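Side-chain contacts in glycoside hydrolase family 81 (Clostridium thermocellum, PDB 6FOP), which probably hydrolyses beta-1,3-glucans such as laminarin, as a family 81 glucanase working in the cellulosome of its bacterium: residues A[352-357]-A[431-436]; A[404-409]-A[417-422]; A[445-450]-A[505-510]; A[455-460]-A[517-522]; A[499-504]-A[525-530]. All blocks are in the same frame, centred on the assembly; numbering follows the deposited sequence.

Contact 1 (A[352-357]-A[431-436]); sequences ALPIAE and ALRDPQ
Glu357 and Arg433 each place CG anti to their own carbonyl carbon, at chi1 -68° and -65°. Beyond CG the glutamate runs extended, and the arginine is extended as far as NE. The two side chains meet from opposite directions and bring carboxylate and guanidinium together. The grip is side-on and double, one nitrogen to each oxygen. Arg433 NE gives a nearly straight bond to Glu357 OE2 at 2.8 Å, taken by the syn lone pair. Arg433 NH2 reaches Glu357 OE1 at 2.8 Å, on the syn side but tilted from the carboxylate plane. The two flat groups are 26° from coplanar. Both partners belong to helices of the (alpha/alpha)6 barrel expected for the family 81 C-terminal domain. Glu357 is on helix 339-359, and Arg433 is on helix 416-433. Leu353, one turn before Glu357, lays CD2 over one face of the guanidinium, 3.6 Å from Arg433 NE. Pro354 CB meets the guanidinium edge, 3.7 Å from Arg433 NH2. The remaining nitrogen, NH1, bonds to Gln429 O in the preceding turn. Glu357 OE1 also has a weak hydrogen bond to a bound 2-methyl-2,4-pentanediol, probably from the crystallisation liquor.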
# COMPACT_ATOMS: atom_id res chain seq x y z
N ALA A 352 -6.06 15.71 19.30
CA ALA A 352 -6.62 16.40 20.48
C ALA A 352 -6.92 17.87 20.22
O ALA A 352 -7.79 18.45 20.87
CB ALA A 352 -5.65 16.29 21.63
N LEU A 353 -6.20 18.48 19.29
CA LEU A 353 -6.33 19.91 19.01
C LEU A 353 -7.78 20.37 18.78
O LEU A 353 -8.24 21.32 19.45
CB LEU A 353 -5.42 20.28 17.83
CG LEU A 353 -5.52 21.70 17.30
CD1 LEU A 353 -5.27 22.76 18.38
CD2 LEU A 353 -4.58 21.89 16.12
N PRO A 354 -8.52 19.72 17.88
CA PRO A 354 -9.89 20.18 17.64
C PRO A 354 -10.80 20.03 18.87
O PRO A 354 -11.78 20.78 19.00
CB PRO A 354 -10.37 19.31 16.49
CG PRO A 354 -9.47 18.15 16.49
CD PRO A 354 -8.14 18.64 16.96
N ILE A 355 -10.50 19.05 19.72
CA ILE A 355 -11.31 18.84 20.92
C ILE A 355 -11.10 20.03 21.87
O ILE A 355 -12.06 20.57 22.43
CB ILE A 355 -10.97 17.49 21.58
CG1 ILE A 355 -11.23 16.34 20.58
CG2 ILE A 355 -11.77 17.29 22.87
CD1 ILE A 355 -10.71 14.99 21.01
N ALA A 356 -9.84 20.43 22.07
CA ALA A 356 -9.56 21.65 22.83
C ALA A 356 -10.31 22.87 22.29
O ALA A 356 -10.89 23.66 23.07
CB ALA A 356 -8.07 21.94 22.89
N GLU A 357 -10.34 23.02 20.98
CA GLU A 357 -11.03 24.14 20.35
C GLU A 357 -12.53 24.07 20.59
O GLU A 357 -13.17 25.08 20.96
CB GLU A 357 -10.75 24.17 18.85
CG GLU A 357 -9.31 24.50 18.52
CD GLU A 357 -8.92 24.27 17.09
OE1 GLU A 357 -9.58 23.44 16.44
OE2 GLU A 357 -7.92 24.89 16.67
N ALA A 431 -2.54 23.53 8.43
CA ALA A 431 -3.03 24.15 7.18
C ALA A 431 -4.50 24.53 7.17
O ALA A 431 -4.87 25.56 6.61
CB ALA A 431 -2.70 23.25 6.01
N LEU A 432 -5.32 23.72 7.84
CA LEU A 432 -6.76 23.99 7.94
C LEU A 432 -7.03 25.26 8.76
O LEU A 432 -8.08 25.88 8.60
CB LEU A 432 -7.48 22.80 8.59
CG LEU A 432 -7.57 21.57 7.69
CD1 LEU A 432 -7.92 20.33 8.51
CD2 LEU A 432 -8.58 21.79 6.57
N ARG A 433 -6.08 25.64 9.60
CA ARG A 433 -6.20 26.78 10.51
C ARG A 433 -5.37 27.98 10.11
O ARG A 433 -5.63 29.09 10.57
CB ARG A 433 -5.80 26.34 11.91
CG ARG A 433 -6.74 25.30 12.50
CD ARG A 433 -6.09 24.56 13.63
NE ARG A 433 -7.05 23.69 14.30
CZ ARG A 433 -7.42 22.47 13.89
NH1 ARG A 433 -6.87 21.93 12.82
NH2 ARG A 433 -8.30 21.77 14.56
N ASP A 434 -4.36 27.79 9.27
CA ASP A 434 -3.37 28.81 9.04
C ASP A 434 -2.85 28.64 7.61
O ASP A 434 -1.86 27.92 7.38
CB ASP A 434 -2.25 28.74 10.06
CG ASP A 434 -1.26 29.85 9.93
OD1 ASP A 434 -1.26 30.54 8.90
OD2 ASP A 434 -0.43 29.99 10.86
N PRO A 435 -3.56 29.26 6.65
CA PRO A 435 -3.14 29.19 5.25
C PRO A 435 -1.78 29.84 4.99
O PRO A 435 -1.11 29.50 4.01
CB PRO A 435 -4.27 29.91 4.51
CG PRO A 435 -4.81 30.89 5.49
CD PRO A 435 -4.66 30.23 6.83
N GLN A 436 -1.42 30.80 5.82
CA GLN A 436 -0.16 31.51 5.70
C GLN A 436 1.01 30.53 5.98
O GLN A 436 1.92 30.36 5.16
CB GLN A 436 -0.21 32.68 6.71
CG GLN A 436 1.02 33.50 6.88
CD GLN A 436 0.83 34.51 7.97
OE1 GLN A 436 0.57 34.15 9.12
NE2 GLN A 436 0.93 35.77 7.63

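Contact 2 (A[404-409]-A[417-422]); sequences PSSYGS and HFHYGY
His419 points its imidazole at the turn formed by Ser406 to Ser409, and NE2 does most of the touching. NE2 donates weakly to Ser406 OG at 3.4 Å. It also donates weakly to the carbonyl oxygen of the same residue, Ser406 O, at 3.5 Å. Ser409 CB lies 3.6 Å from His419 NE2. The ring nitrogen is thus shared between two long bonds and not fixed by one short one. CG of His419 stands anti to the carbonyl carbon (chi1 -70°), which carries the ring out from the helix to the loop.

The next shell holds the serines in place. Ser406 OG has a stronger partner in Asp338, outside the two segments. Ser406 N donates to Ser409 OG at 3.1 Å, in a fairly straight bond of 162°. Ser409 N returns a bond to Ser406 O at 3.0 Å. This closes the turn, so the carbonyl that His419 meets is also a turn acceptor. Tyr340 of helix 339-359 meets the imidazole with the ring planes at about 60°. A bound 2-methyl-2,4-pentanediol, probably from the crystallisation liquor, comes within about 4 Å of the His419 side chain.

The turn that receives the histidine is a type I' beta turn, with Tyr407 and Gly408 at its two central positions. It lies in the loop that leads from strand 399-403 into helix 416-433 of the probable (alpha/alpha)6 barrel.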
# COMPACT_ATOMS: atom_id res chain seq x y z
N PRO A 404 16.83 11.90 14.10
CA PRO A 404 17.17 10.46 14.22
C PRO A 404 16.15 9.52 13.58
O PRO A 404 14.95 9.80 13.52
CB PRO A 404 17.20 10.22 15.74
CG PRO A 404 16.92 11.51 16.39
CD PRO A 404 16.50 12.52 15.39
N SER A 405 16.69 8.43 13.03
CA SER A 405 15.91 7.42 12.33
C SER A 405 15.50 6.33 13.30
O SER A 405 15.96 6.30 14.46
CB SER A 405 16.79 6.80 11.26
OG SER A 405 17.93 6.25 11.86
N SER A 406 14.67 5.42 12.82
CA SER A 406 14.34 4.26 13.64
C SER A 406 13.79 3.13 12.78
O SER A 406 13.23 3.37 11.69
CB SER A 406 13.37 4.62 14.76
OG SER A 406 12.19 5.17 14.22
N TYR A 407 13.92 1.91 13.31
CA TYR A 407 13.38 0.70 12.69
C TYR A 407 13.79 0.56 11.21
O TYR A 407 13.02 0.07 10.40
CB TYR A 407 11.86 0.67 12.86
CG TYR A 407 11.41 0.86 14.31
CD1 TYR A 407 11.51 -0.18 15.23
CD2 TYR A 407 10.91 2.07 14.75
CE1 TYR A 407 11.09 -0.04 16.55
CE2 TYR A 407 10.51 2.23 16.06
CZ TYR A 407 10.60 1.19 16.96
OH TYR A 407 10.20 1.37 18.25
N GLY A 408 15.01 0.99 10.88
CA GLY A 408 15.53 0.85 9.55
C GLY A 408 15.00 1.85 8.54
O GLY A 408 15.20 1.66 7.34
N SER A 409 14.41 2.96 8.98
CA SER A 409 14.00 4.03 8.06
C SER A 409 15.17 4.61 7.27
O SER A 409 14.98 5.13 6.17
CB SER A 409 13.23 5.14 8.79
OG SER A 409 14.04 5.76 9.76
N HIS A 417 6.25 5.88 4.86
CA HIS A 417 4.83 6.26 4.91
C HIS A 417 4.29 6.26 6.35
O HIS A 417 3.57 7.20 6.73
CB HIS A 417 3.97 5.43 3.93
CG HIS A 417 3.94 3.94 4.20
ND1 HIS A 417 4.98 3.25 4.78
CD2 HIS A 417 2.99 3.03 3.93
CE1 HIS A 417 4.66 1.97 4.86
NE2 HIS A 417 3.45 1.81 4.35
N PHE A 418 4.68 5.26 7.15
CA PHE A 418 4.23 5.19 8.54
C PHE A 418 4.77 6.41 9.30
O PHE A 418 4.03 7.05 10.07
CB PHE A 418 4.76 3.95 9.24
CG PHE A 418 4.32 2.63 8.64
CD1 PHE A 418 3.16 2.49 7.90
CD2 PHE A 418 5.06 1.49 8.93
CE1 PHE A 418 2.75 1.24 7.47
CE2 PHE A 418 4.67 0.26 8.46
CZ PHE A 418 3.51 0.14 7.74
N HIS A 419 6.06 6.69 9.16
CA HIS A 419 6.65 7.77 9.94
C HIS A 419 6.09 9.11 9.48
O HIS A 419 5.65 9.95 10.29
CB HIS A 419 8.16 7.85 9.76
CG HIS A 419 8.98 6.76 10.35
ND1 HIS A 419 8.68 5.41 10.30
CD2 HIS A 419 10.19 6.84 10.94
CE1 HIS A 419 9.68 4.73 10.84
NE2 HIS A 419 10.60 5.58 11.23
N TYR A 420 6.16 9.36 8.19
CA TYR A 420 5.86 10.69 7.68
C TYR A 420 4.36 10.99 7.67
O TYR A 420 3.98 12.14 7.68
CB TYR A 420 6.47 10.90 6.31
CG TYR A 420 7.98 10.79 6.25
CD1 TYR A 420 8.77 10.68 7.36
CD2 TYR A 420 8.62 10.73 5.00
CE1 TYR A 420 10.14 10.54 7.28
CE2 TYR A 420 9.97 10.58 4.91
CZ TYR A 420 10.74 10.47 6.04
OH TYR A 420 12.09 10.31 5.98
N GLY A 421 3.51 9.97 7.65
CA GLY A 421 2.08 10.19 7.72
C GLY A 421 1.67 11.02 8.94
O GLY A 421 0.79 11.87 8.84
N TYR A 422 2.33 10.77 10.07
CA TYR A 422 2.05 11.54 11.28
C TYR A 422 2.47 13.01 11.13
O TYR A 422 1.75 13.91 11.58
CB TYR A 422 2.77 10.93 12.48
CG TYR A 422 2.22 9.60 12.93
CD1 TYR A 422 0.98 9.50 13.56
CD2 TYR A 422 2.96 8.41 12.78
CE1 TYR A 422 0.50 8.29 14.01
CE2 TYR A 422 2.47 7.19 13.24
CZ TYR A 422 1.23 7.12 13.84
OH TYR A 422 0.72 5.92 14.29

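Contact 3 (A[445-450]-A[505-510]); sequences AMVELL and ILWGEA
Helices 440-455 and 494-511 pack together in the family 81 C-terminal domain, consistent with an (alpha/alpha)6 barrel, and the indole of Trp507 lies between them. Val447 and Trp507 approach from opposite directions. Both Val447 CG1 and Trp507 CG stand anti to their backbone nitrogens, at chi1 173° and 177°. This puts the methyl squarely on the ring. CG1 makes a CH-pi contact with the six-membered ring, 3.5 Å from its centroid and almost on the ring normal. Val447 CG2 reaches farther out, to 3.8 Å from Trp507 CH2. Helix 416-433 contributes Ala427 against Val447 and Ala431 against Trp507. Ile516 of helix 514-534 touches both Trp507 and Glu448.

The same indole is also held by its edge. Glu448 is next to Val447 in the chain, and its extended side chain crosses the indole at about a right angle. The carboxylate and ring planes are nearly perpendicular. The other oxygen, Glu448 OE1, forms a salt bridge with Arg440, which probably keeps the buried carboxylate charged. In the conformer described, Trp507 NE1 donates in the ring plane to Glu448 OE2 at 2.9 Å, with an angle of 164°, and the oxygen accepts through its anti lone pair.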
# COMPACT_ATOMS: atom_id res chain seq x y z
N ALA A 445 6.46 23.95 1.20
CA ALA A 445 7.43 23.28 0.31
C ALA A 445 8.08 22.04 0.95
O ALA A 445 8.18 20.97 0.32
CB ALA A 445 8.46 24.28 -0.18
N MET A 446 8.47 22.15 2.22
CA MET A 446 9.00 20.98 2.91
C MET A 446 7.93 19.91 3.14
O MET A 446 8.21 18.70 2.97
CB MET A 446 9.70 21.36 4.22
CG MET A 446 11.08 21.98 4.06
SD MET A 446 12.28 20.88 3.27
CE MET A 446 12.52 19.70 4.62
N VAL A 447 6.71 20.32 3.48
CA VAL A 447 5.62 19.36 3.61
C VAL A 447 5.47 18.54 2.32
O VAL A 447 5.35 17.30 2.34
CB VAL A 447 4.29 20.03 3.97
CG1 VAL A 447 3.12 19.05 3.93
CG2 VAL A 447 4.37 20.67 5.36
N GLU A 448 5.53 19.24 1.19
CA GLU A 448 5.28 18.55 -0.07
C GLU A 448 6.46 17.65 -0.44
O GLU A 448 6.24 16.65 -1.12
CB GLU A 448 4.80 19.54 -1.14
CG GLU A 448 3.38 19.97 -0.78
CD GLU A 448 2.78 21.10 -1.58
OE1 GLU A 448 3.37 21.58 -2.59
OE2 GLU A 448 1.69 21.52 -1.17
N LEU A 449 7.66 17.94 0.05
CA LEU A 449 8.78 17.00 -0.14
C LEU A 449 8.58 15.67 0.63
O LEU A 449 8.92 14.60 0.13
CB LEU A 449 10.12 17.64 0.22
CG LEU A 449 10.70 18.70 -0.72
CD1 LEU A 449 12.11 19.02 -0.26
CD2 LEU A 449 10.78 18.24 -2.15
N LEU A 450 7.99 15.73 1.83
CA LEU A 450 7.64 14.49 2.56
C LEU A 450 6.59 13.72 1.77
O LEU A 450 6.67 12.49 1.67
CB LEU A 450 7.12 14.75 3.99
CG LEU A 450 8.19 14.84 5.06
CD1 LEU A 450 9.14 15.99 4.88
CD2 LEU A 450 7.54 14.89 6.45
N ILE A 505 -5.04 13.81 1.81
CA ILE A 505 -6.35 14.37 1.43
C ILE A 505 -6.56 15.72 2.12
O ILE A 505 -6.91 16.73 1.49
CB ILE A 505 -7.52 13.43 1.79
CG1 ILE A 505 -7.42 12.09 1.04
CG2 ILE A 505 -8.87 14.09 1.51
CD1 ILE A 505 -8.46 11.07 1.44
N LEU A 506 -6.36 15.72 3.44
CA LEU A 506 -6.58 16.95 4.20
C LEU A 506 -5.65 18.06 3.78
O LEU A 506 -6.08 19.21 3.65
CB LEU A 506 -6.44 16.71 5.70
CG LEU A 506 -7.41 15.77 6.41
CD1 LEU A 506 -7.07 15.60 7.89
CD2 LEU A 506 -8.85 16.26 6.21
N TRP A 507 -4.37 17.75 3.57
CA TRP A 507 -3.43 18.76 3.10
C TRP A 507 -3.83 19.36 1.77
O TRP A 507 -3.83 20.57 1.59
CB TRP A 507 -2.02 18.15 3.00
CG TRP A 507 -1.02 19.11 2.47
CD1 TRP A 507 -0.60 19.23 1.18
CD2 TRP A 507 -0.35 20.15 3.19
NE1 TRP A 507 0.29 20.26 1.05
CE2 TRP A 507 0.46 20.85 2.27
CE3 TRP A 507 -0.34 20.56 4.54
CZ2 TRP A 507 1.29 21.91 2.65
CZ3 TRP A 507 0.46 21.61 4.90
CH2 TRP A 507 1.26 22.28 3.96
N GLY A 508 -4.16 18.51 0.82
CA GLY A 508 -4.56 18.96 -0.49
C GLY A 508 -5.80 19.83 -0.46
O GLY A 508 -5.84 20.89 -1.05
N GLU A 509 -6.80 19.41 0.29
CA GLU A 509 -8.00 20.21 0.37
C GLU A 509 -7.74 21.51 1.13
O GLU A 509 -8.21 22.57 0.70
CB GLU A 509 -9.12 19.40 1.02
CG GLU A 509 -10.47 20.10 1.05
CD GLU A 509 -11.10 20.37 -0.29
OE1 GLU A 509 -10.61 19.92 -1.37
OE2 GLU A 509 -12.12 21.07 -0.29
N ALA A 510 -6.97 21.46 2.21
CA ALA A 510 -6.69 22.67 3.00
C ALA A 510 -5.93 23.72 2.20
O ALA A 510 -6.11 24.92 2.42
CB ALA A 510 -5.89 22.33 4.24

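Contact 4 (A[455-460]-A[517-522])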
# COMPACT_ATOMS: atom_id res chain seq x y z
N ALA A 455 5.00 9.23 -1.78
CA ALA A 455 3.86 9.19 -2.69
C ALA A 455 3.99 10.24 -3.82
O ALA A 455 3.04 10.91 -4.16
CB ALA A 455 2.56 9.37 -1.93
N ASN A 456 5.18 10.30 -4.43
CA ASN A 456 5.38 11.23 -5.55
C ASN A 456 4.41 10.85 -6.70
O ASN A 456 4.37 9.69 -7.13
CB ASN A 456 6.82 11.22 -6.03
CG ASN A 456 7.08 12.23 -7.13
OD1 ASN A 456 6.34 13.21 -7.30
ND2 ASN A 456 8.11 11.96 -7.91
N TRP A 457 3.67 11.82 -7.18
CA TRP A 457 2.66 11.68 -8.24
C TRP A 457 3.19 12.14 -9.61
O TRP A 457 2.50 11.96 -10.61
CB TRP A 457 1.42 12.50 -7.88
CG TRP A 457 1.70 13.98 -7.83
CD1 TRP A 457 1.56 14.86 -8.85
CD2 TRP A 457 2.24 14.71 -6.73
NE1 TRP A 457 1.94 16.11 -8.47
CE2 TRP A 457 2.37 16.05 -7.17
CE3 TRP A 457 2.59 14.39 -5.41
CZ2 TRP A 457 2.86 17.06 -6.33
CZ3 TRP A 457 3.09 15.38 -4.60
CH2 TRP A 457 3.21 16.70 -5.06
N ASP A 458 4.35 12.79 -9.63
CA ASP A 458 4.85 13.47 -10.82
C ASP A 458 6.01 12.65 -11.41
O ASP A 458 7.13 12.64 -10.88
CB ASP A 458 5.31 14.87 -10.46
CG ASP A 458 5.81 15.65 -11.66
OD1 ASP A 458 5.94 15.10 -12.79
OD2 ASP A 458 6.07 16.86 -11.50
N ARG A 459 5.71 11.99 -12.52
CA ARG A 459 6.67 11.09 -13.15
C ARG A 459 7.86 11.84 -13.73
O ARG A 459 8.89 11.23 -14.03
CB ARG A 459 6.01 10.29 -14.27
CG ARG A 459 4.85 9.43 -13.82
CD ARG A 459 4.19 8.76 -15.01
NE ARG A 459 2.95 8.07 -14.65
CZ ARG A 459 2.91 6.88 -14.09
NH1 ARG A 459 4.05 6.24 -13.77
NH2 ARG A 459 1.73 6.31 -13.81
N ASN A 460 7.72 13.15 -13.91
CA ASN A 460 8.82 13.96 -14.44
C ASN A 460 9.70 14.55 -13.35
O ASN A 460 10.72 15.13 -13.66
CB ASN A 460 8.28 15.07 -15.34
CG ASN A 460 7.63 14.54 -16.60
OD1 ASN A 460 6.58 15.01 -17.02
ND2 ASN A 460 8.25 13.53 -17.21
N ARG A 517 -4.78 16.56 -3.36
CA ARG A 517 -5.98 16.00 -2.73
C ARG A 517 -6.42 14.70 -3.42
O ARG A 517 -6.69 13.70 -2.76
CB ARG A 517 -7.13 16.99 -2.77
CG ARG A 517 -8.35 16.46 -2.08
CD ARG A 517 -9.56 17.23 -2.49
NE ARG A 517 -9.85 17.07 -3.92
CZ ARG A 517 -10.74 17.79 -4.58
NH1 ARG A 517 -11.42 18.75 -3.96
NH2 ARG A 517 -10.94 17.59 -5.87
N ASP A 518 -6.45 14.71 -4.74
CA ASP A 518 -6.98 13.58 -5.49
C ASP A 518 -6.04 12.39 -5.40
O ASP A 518 -6.50 11.25 -5.39
CB ASP A 518 -7.22 13.97 -6.94
CG ASP A 518 -8.39 14.96 -7.11
OD1 ASP A 518 -9.06 15.32 -6.11
OD2 ASP A 518 -8.61 15.38 -8.25
N LEU A 519 -4.73 12.65 -5.32
CA LEU A 519 -3.72 11.63 -5.00
C LEU A 519 -4.10 10.95 -3.69
O LEU A 519 -4.11 9.71 -3.58
CB LEU A 519 -2.34 12.27 -4.90
CG LEU A 519 -1.21 11.44 -4.26
CD1 LEU A 519 -0.81 10.26 -5.14
CD2 LEU A 519 -0.02 12.31 -3.92
N GLY A 520 -4.37 11.75 -2.66
CA GLY A 520 -4.79 11.20 -1.37
C GLY A 520 -6.03 10.34 -1.47
O GLY A 520 -6.10 9.27 -0.83
N ILE A 521 -7.03 10.80 -2.21
CA ILE A 521 -8.27 10.07 -2.37
C ILE A 521 -8.00 8.74 -3.06
O ILE A 521 -8.54 7.70 -2.66
CB ILE A 521 -9.36 10.92 -3.04
CG1 ILE A 521 -9.72 12.09 -2.12
CG2 ILE A 521 -10.58 10.07 -3.40
CD1 ILE A 521 -10.65 13.11 -2.73
N TYR A 522 -7.18 8.77 -4.09
CA TYR A 522 -6.74 7.54 -4.78
C TYR A 522 -6.10 6.53 -3.83
O TYR A 522 -6.49 5.34 -3.75
CB TYR A 522 -5.79 7.92 -5.94
CG TYR A 522 -4.90 6.79 -6.46
CD1 TYR A 522 -5.44 5.74 -7.20
CD2 TYR A 522 -3.55 6.76 -6.18
CE1 TYR A 522 -4.65 4.71 -7.67
CE2 TYR A 522 -2.76 5.70 -6.64
CZ TYR A 522 -3.31 4.70 -7.37
OH TYR A 522 -2.52 3.67 -7.81
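The apolar part of the contact rests on Leu519, whose two methyls reach Ala455 and Trp457. CG of Leu519 stands anti to the backbone nitrogen (chi1 167°), which directs the branched end at these two residues. Leu519 CD2 is 3.7 Å from Trp457 CE3, at the benzene part of the indole. The two side chains cross at about a right angle. CD2 also approaches the backbone, 3.4 Å from Ala455 O. The Ala455 methyl is looser, with CB 4.4 Å from Leu519 CD2. Leu519 CD1 takes a smaller share, 4.2 Å from Trp457 CB. No hydrogen bond joins the two segments.

The contact sets helix 514-534 of the probable (alpha/alpha)6 barrel against the loop that leads from helix 440-455 to strand 470-471. This loop continues to Leu467, which touches Leu519 and is one of the residues at a bound calcium ion.

Polar bonds shape each side separately. Two successive Asx turns fold the loop. Asp458 N donates to Asn456 OD1 at 3.1 Å, from above the amide carbonyl plane. Asn460 N donates to Asp458 OD1 at 2.9 Å. On the helix, Arg517 grips its neighbour Asp518 side-on, with NE and NH2 both directed at OD1, which lies in the guanidinium plane. Arg517 NE to Asp518 OD1 is 2.9 Å.

Cation-pi contact adds one more element, with Lys452 set against the Trp457 indole.

Contact 5 (A[499-504]-A[525-530]); sequences NAWQAI and TTEVEA
Trp501 and Glu527 carry this contact through one short bond. Trp501 NE1 donates to Glu527 OE1 at 2.9 Å, with an angle of 166°. The oxygen lies at the indole edge, close to the ring plane. From the acceptor's side the fit is less regular. OE1 is met on its anti side, 34° out of the carboxylate plane. The side chains cross obliquely. Glu527 is bent to do this, with chi2 at an unusual 123°.

Around that bond the packing is loose. Glu527 CB comes no nearer than 4.1 Å to Trp501 CD1, and no apolar pair closes across the segments. The nearest backbones, at Trp501 and Glu527, have CA atoms 8.8 Å apart. The loose side does not face solvent. Both residues are buried, and other parts of the chain bond to the carboxylate. Ser477 OG is the stronger partner of Glu527 OE1, and Gln491 NE2 bonds to OE2.

Helices 494-511 and 514-534 follow each other in the chain and supply the two residues. Ile454 and Ala455 of helix 440-455 touch the Trp501 side chain, while strand 476-477 lies against both residues, with Ser477 touching Trp501 and His476 touching Glu527.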
# COMPACT_ATOMS: atom_id res chain seq x y z
N ASN A 499 -3.27 6.36 7.50
CA ASN A 499 -3.05 7.63 8.18
C ASN A 499 -2.32 8.61 7.28
O ASN A 499 -2.65 9.81 7.23
CB ASN A 499 -2.24 7.40 9.44
CG ASN A 499 -2.04 8.66 10.27
OD1 ASN A 499 -2.99 9.38 10.58
ND2 ASN A 499 -0.80 8.90 10.65
N ALA A 500 -1.29 8.14 6.56
CA ALA A 500 -0.59 9.03 5.64
C ALA A 500 -1.52 9.50 4.53
O ALA A 500 -1.52 10.67 4.13
CB ALA A 500 0.63 8.36 5.05
N TRP A 501 -2.33 8.60 4.00
CA TRP A 501 -3.18 8.93 2.88
C TRP A 501 -4.27 9.92 3.24
O TRP A 501 -4.50 10.90 2.51
CB TRP A 501 -3.75 7.68 2.23
CG TRP A 501 -2.76 6.63 1.85
CD1 TRP A 501 -3.04 5.31 1.75
CD2 TRP A 501 -1.34 6.75 1.57
NE1 TRP A 501 -1.93 4.61 1.36
CE2 TRP A 501 -0.86 5.45 1.26
CE3 TRP A 501 -0.43 7.81 1.55
CZ2 TRP A 501 0.47 5.20 0.93
CZ3 TRP A 501 0.91 7.56 1.21
CH2 TRP A 501 1.34 6.26 0.90
N GLN A 502 -4.90 9.71 4.40
CA GLN A 502 -5.90 10.70 4.87
C GLN A 502 -5.28 12.07 5.10
O GLN A 502 -5.89 13.09 4.81
CB GLN A 502 -6.70 10.19 6.07
CG GLN A 502 -5.93 10.08 7.39
CD GLN A 502 -5.97 11.32 8.24
OE1 GLN A 502 -6.92 12.09 8.20
NE2 GLN A 502 -4.94 11.47 9.05
N ALA A 503 -4.06 12.08 5.63
CA ALA A 503 -3.38 13.35 5.83
C ALA A 503 -3.14 14.07 4.51
O ALA A 503 -3.23 15.30 4.45
CB ALA A 503 -2.06 13.14 6.55
N ILE A 504 -2.79 13.32 3.45
CA ILE A 504 -2.62 13.90 2.11
C ILE A 504 -3.93 14.50 1.59
O ILE A 504 -3.95 15.61 1.02
CB ILE A 504 -2.02 12.87 1.15
CG1 ILE A 504 -0.57 12.57 1.54
CG2 ILE A 504 -2.04 13.39 -0.27
CD1 ILE A 504 0.08 11.48 0.74
N THR A 525 -8.68 5.48 -0.76
CA THR A 525 -9.79 4.65 -1.18
C THR A 525 -9.32 3.26 -1.59
O THR A 525 -9.91 2.25 -1.23
CB THR A 525 -10.56 5.36 -2.30
OG1 THR A 525 -10.96 6.69 -1.86
CG2 THR A 525 -11.79 4.59 -2.69
N THR A 526 -8.21 3.23 -2.34
CA THR A 526 -7.73 1.94 -2.82
C THR A 526 -7.18 1.09 -1.66
O THR A 526 -7.52 -0.09 -1.54
CB THR A 526 -6.67 2.13 -3.90
OG1 THR A 526 -7.18 2.94 -4.96
CG2 THR A 526 -6.28 0.76 -4.47
N GLU A 527 -6.35 1.68 -0.77
CA GLU A 527 -5.84 0.91 0.35
C GLU A 527 -6.96 0.35 1.21
O GLU A 527 -6.90 -0.81 1.64
CB GLU A 527 -4.80 1.70 1.15
CG GLU A 527 -4.01 0.81 2.10
CD GLU A 527 -2.50 0.82 1.94
OE1 GLU A 527 -1.95 1.74 1.27
OE2 GLU A 527 -1.85 -0.13 2.45
N VAL A 528 -7.99 1.15 1.43
CA VAL A 528 -9.12 0.66 2.22
C VAL A 528 -9.75 -0.57 1.54
O VAL A 528 -10.08 -1.56 2.20
CB VAL A 528 -10.16 1.78 2.43
CG1 VAL A 528 -11.49 1.20 2.93
CG2 VAL A 528 -9.63 2.82 3.44
N GLU A 529 -9.92 -0.50 0.22
CA GLU A 529 -10.51 -1.64 -0.51
C GLU A 529 -9.63 -2.90 -0.37
O GLU A 529 -10.15 -4.01 -0.12
CB GLU A 529 -10.68 -1.31 -1.98
CG GLU A 529 -11.75 -0.29 -2.26
CD GLU A 529 -13.17 -0.80 -2.08
OE1 GLU A 529 -13.43 -2.02 -2.25
OE2 GLU A 529 -14.04 0.03 -1.82
N ALA A 530 -8.31 -2.73 -0.47
CA ALA A 530 -7.40 -3.86 -0.28
C ALA A 530 -7.45 -4.40 1.15
O ALA A 530 -7.47 -5.61 1.38
CB ALA A 530 -5.97 -3.47 -0.67

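All five contacts fall in the family 81 C-terminal domain. Contacts 3, 4 and 5 form a close group, with contact 4 centred about 11 Å from contact 3 and 12 Å from contact 5. Glu509 OE1 and Arg517 NH1 join contacts 3 and 4 in a salt bridge of 3.0 Å. Contact 1 meets contact 3 where Leu432 CD2 lies 3.6 Å from Ala510 CB. Contact 2 meets contact 5 where Gly421 CA lies 3.6 Å from Ala500 CB. Contacts 1 and 2 share helix 416-433, yet their centres are about 24 Å apart. Bound calcium lies about 9 Å from Ala455 of contact 4 and 8 Å from Trp501 of contact 5, measured to the side chains.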